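Local coordinates for protein K41043 (Homo sapiens, PDB 6KBR) that probably inhibits a serine protease as a Kazal-type SPINK2 protein, presenting an exposed binding loop to the enzyme's active site, at residues B[43-46]-B[47-51]. Numbering follows the deposited sequence.
Sequences LCMK and IREGG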
ATOM      1  N   LEU B  43      -6.573  12.928   8.335  1.00  8.34           N
ATOM      2  CA  LEU B  43      -7.292  14.080   8.874  1.00  9.25           C
ATOM      3  C   LEU B  43      -6.810  14.342  10.270  1.00  9.10           C
ATOM      4  O   LEU B  43      -6.455  15.472  10.613  1.00  8.27           O
ATOM      5  CB  LEU B  43      -8.819  13.831   8.873  1.00  9.35           C
ATOM      6  CG  LEU B  43      -9.723  14.929   9.422  1.00 10.34           C
ATOM      7  CD1 LEU B  43      -9.278  16.311   9.003  1.00 11.13           C
ATOM      8  CD2 LEU B  43     -11.140  14.703   8.981  1.00 10.45           C
ATOM      9  N   CYS B  44      -6.819  13.297  11.088  1.00  9.73           N
ATOM     10  CA  CYS B  44      -6.322  13.385  12.472  1.00 10.19           C
ATOM     11  C   CYS B  44      -4.879  13.951  12.611  1.00 10.22           C
ATOM     12  O   CYS B  44      -4.603  14.780  13.475  1.00  8.63           O
ATOM     13  CB  CYS B  44      -6.450  12.020  13.182  1.00 11.28           C
ATOM     14  SG  CYS B  44      -8.165  11.598  13.476  1.00 12.82           S
ATOM     15  N   MET B  45      -3.970  13.513  11.730  1.00 10.47           N
ATOM     16  CA  MET B  45      -2.664  14.108  11.650  1.00 11.07           C
ATOM     17  C   MET B  45      -2.718  15.669  11.352  1.00 10.55           C
ATOM     18  O   MET B  45      -2.076  16.464  12.004  1.00  9.12           O
ATOM     19  CB  MET B  45      -1.823  13.320  10.633  1.00 13.05           C
ATOM     20  CG  MET B  45      -1.187  12.058  11.265  1.00 15.09           C
ATOM     21  SD  MET B  45       0.141  11.303  10.285  1.00 19.86           S
ATOM     22  CE  MET B  45       1.441  12.501  10.606  1.00 19.24           C
ATOM     23  N   LYS B  46      -3.498  16.077  10.383  1.00 10.69           N
ATOM     24  CA  LYS B  46      -3.714  17.504  10.094  1.00 11.22           C
ATOM     25  C   LYS B  46      -4.217  18.259  11.293  1.00 10.14           C
ATOM     26  O   LYS B  46      -3.770  19.335  11.541  1.00  9.33           O
ATOM     27  CB  LYS B  46      -4.692  17.717   8.925  1.00 12.74           C
ATOM     28  CG  LYS B  46      -4.688  19.168   8.428  1.00 15.10           C
ATOM     29  CD  LYS B  46      -3.404  19.552   7.672  1.00 16.90           C
ATOM     30  CE  LYS B  46      -3.235  21.062   7.650  1.00 21.36           C
ATOM     31  NZ  LYS B  46      -2.207  21.436   8.687  1.00 27.06           N
ATOM     32  N   ILE B  47      -5.135  17.663  12.043  1.00  9.89           N
ATOM     33  CA  ILE B  47      -5.677  18.300  13.267  1.00 10.01           C
ATOM     34  C   ILE B  47      -4.507  18.602  14.187  1.00 11.01           C
ATOM     35  O   ILE B  47      -4.355  19.741  14.690  1.00  9.40           O
ATOM     36  CB  ILE B  47      -6.768  17.406  13.887  1.00  9.20           C
ATOM     37  CG1 ILE B  47      -8.037  17.475  12.992  1.00  8.93           C
ATOM     38  CG2 ILE B  47      -7.020  17.725  15.399  1.00  9.45           C
ATOM     39  CD1 ILE B  47      -9.168  16.636  13.474  1.00  8.77           C
ATOM     40  N   ARG B  48      -3.657  17.585  14.356  1.00 12.64           N
ATOM     41  CA  ARG B  48      -2.526  17.685  15.279  1.00 14.55           C
ATOM     42  C   ARG B  48      -1.471  18.669  14.733  1.00 14.34           C
ATOM     43  O   ARG B  48      -1.077  19.544  15.477  1.00 15.14           O
ATOM     44  CB  ARG B  48      -1.922  16.315  15.600  1.00 16.34           C
ATOM     45  CG  ARG B  48      -0.892  16.396  16.729  1.00 20.51           C
ATOM     46  CD  ARG B  48      -0.475  15.030  17.291  1.00 22.92           C
ATOM     47  NE  ARG B  48       0.623  15.189  18.253  1.00 25.90           N
ATOM     48  CZ  ARG B  48       1.930  15.261  17.937  1.00 31.93           C
ATOM     49  NH1 ARG B  48       2.349  15.170  16.660  1.00 31.71           N
ATOM     50  NH2 ARG B  48       2.852  15.421  18.915  1.00 33.22           N
ATOM     51  N   GLU B  49      -1.065  18.561  13.469  1.00 13.83           N
ATOM     52  CA  GLU B  49      -0.111  19.482  12.793  1.00 16.11           C
ATOM     53  C   GLU B  49      -0.599  20.945  12.814  1.00 15.33           C
ATOM     54  O   GLU B  49       0.152  21.843  13.185  1.00 13.60           O
ATOM     55  CB  GLU B  49       0.153  19.094  11.301  1.00 19.41           C
ATOM     56  CG  GLU B  49       1.040  17.860  11.048  1.00 23.43           C
ATOM     57  CD  GLU B  49       0.624  16.877   9.845  1.00 27.26           C
ATOM     58  OE1 GLU B  49      -0.351  17.071   8.976  1.00 29.82           O
ATOM     59  OE2 GLU B  49       1.301  15.825   9.797  1.00 20.85           O
ATOM     60  N   GLY B  50      -1.845  21.183  12.427  1.00 13.62           N
ATOM     61  CA  GLY B  50      -2.343  22.571  12.292  1.00 15.11           C
ATOM     62  C   GLY B  50      -2.904  23.198  13.583  1.00 15.64           C
ATOM     63  O   GLY B  50      -3.127  24.402  13.651  1.00 16.62           O
ATOM     64  N   GLY B  51      -3.183  22.372  14.595  1.00 16.23           N
ATOM     65  CA  GLY B  51      -3.656  22.857  15.880  1.00 15.83           C
ATOM     66  C   GLY B  51      -5.133  23.246  15.936  1.00 16.87           C
ATOM     67  O   GLY B  51      -5.549  23.843  16.913  1.00 15.55           O
TER
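Ile-47, Arg-48, Glu-49 and Gly-50 each give their backbone N-H to the carbonyl four residues back, on Leu-43, Cys-44, Met-45 and Lys-46, so 43-46 and 47-50 form the last turns of helix 40-50, with Gly-51 just beyond its end. The bond from Glu-49 N to Met-45 O is 2.8 Å and almost straight at 179°. Gly-51 N continues the ladder to Ile-47 O at 2.9 Å, but Gly-51 has positive phi and leaves the helix. On the inner face Leu-43 CD1 lies 4.3 Å from Ile-47 CG1, a loose apolar contact one turn apart. This is the single helix of the small Kazal domain: Leu-43 also packs on Tyr-37 of strand 36-37 and on Ile-54, while Cys-44 ties the helix to Cys-14 through a disulfide. On the outer side, Glu-49 CG lies beside its own backbone N (chi1 -74°), and a bend at chi2 brings the carboxylate back over the preceding turn, where OE2 touches the methyl CE of Met-45 at 3.4 Å and OE1 comes 3.6 Å from Lys-46 CA. Met-45 and Glu-49 also pack against the chain of another protein. Lys-46 crosses Glu-49 at about a right angle, its CD 4.1 Å from Glu-49 OE1; bends at chi2 (71°) and chi4 carry the chain toward the helix end, and NZ stops 3.8 Å from Gly-50 CA. Lys-46 NZ and Glu-49 OE1 are 4.8 Å apart, too far for a salt bridge. Replacing Lys-46 by an alanine removes the arm with its ammonium group and would probably cost the Glu-49 carboxylate its aliphatic flank and nearby positive charge.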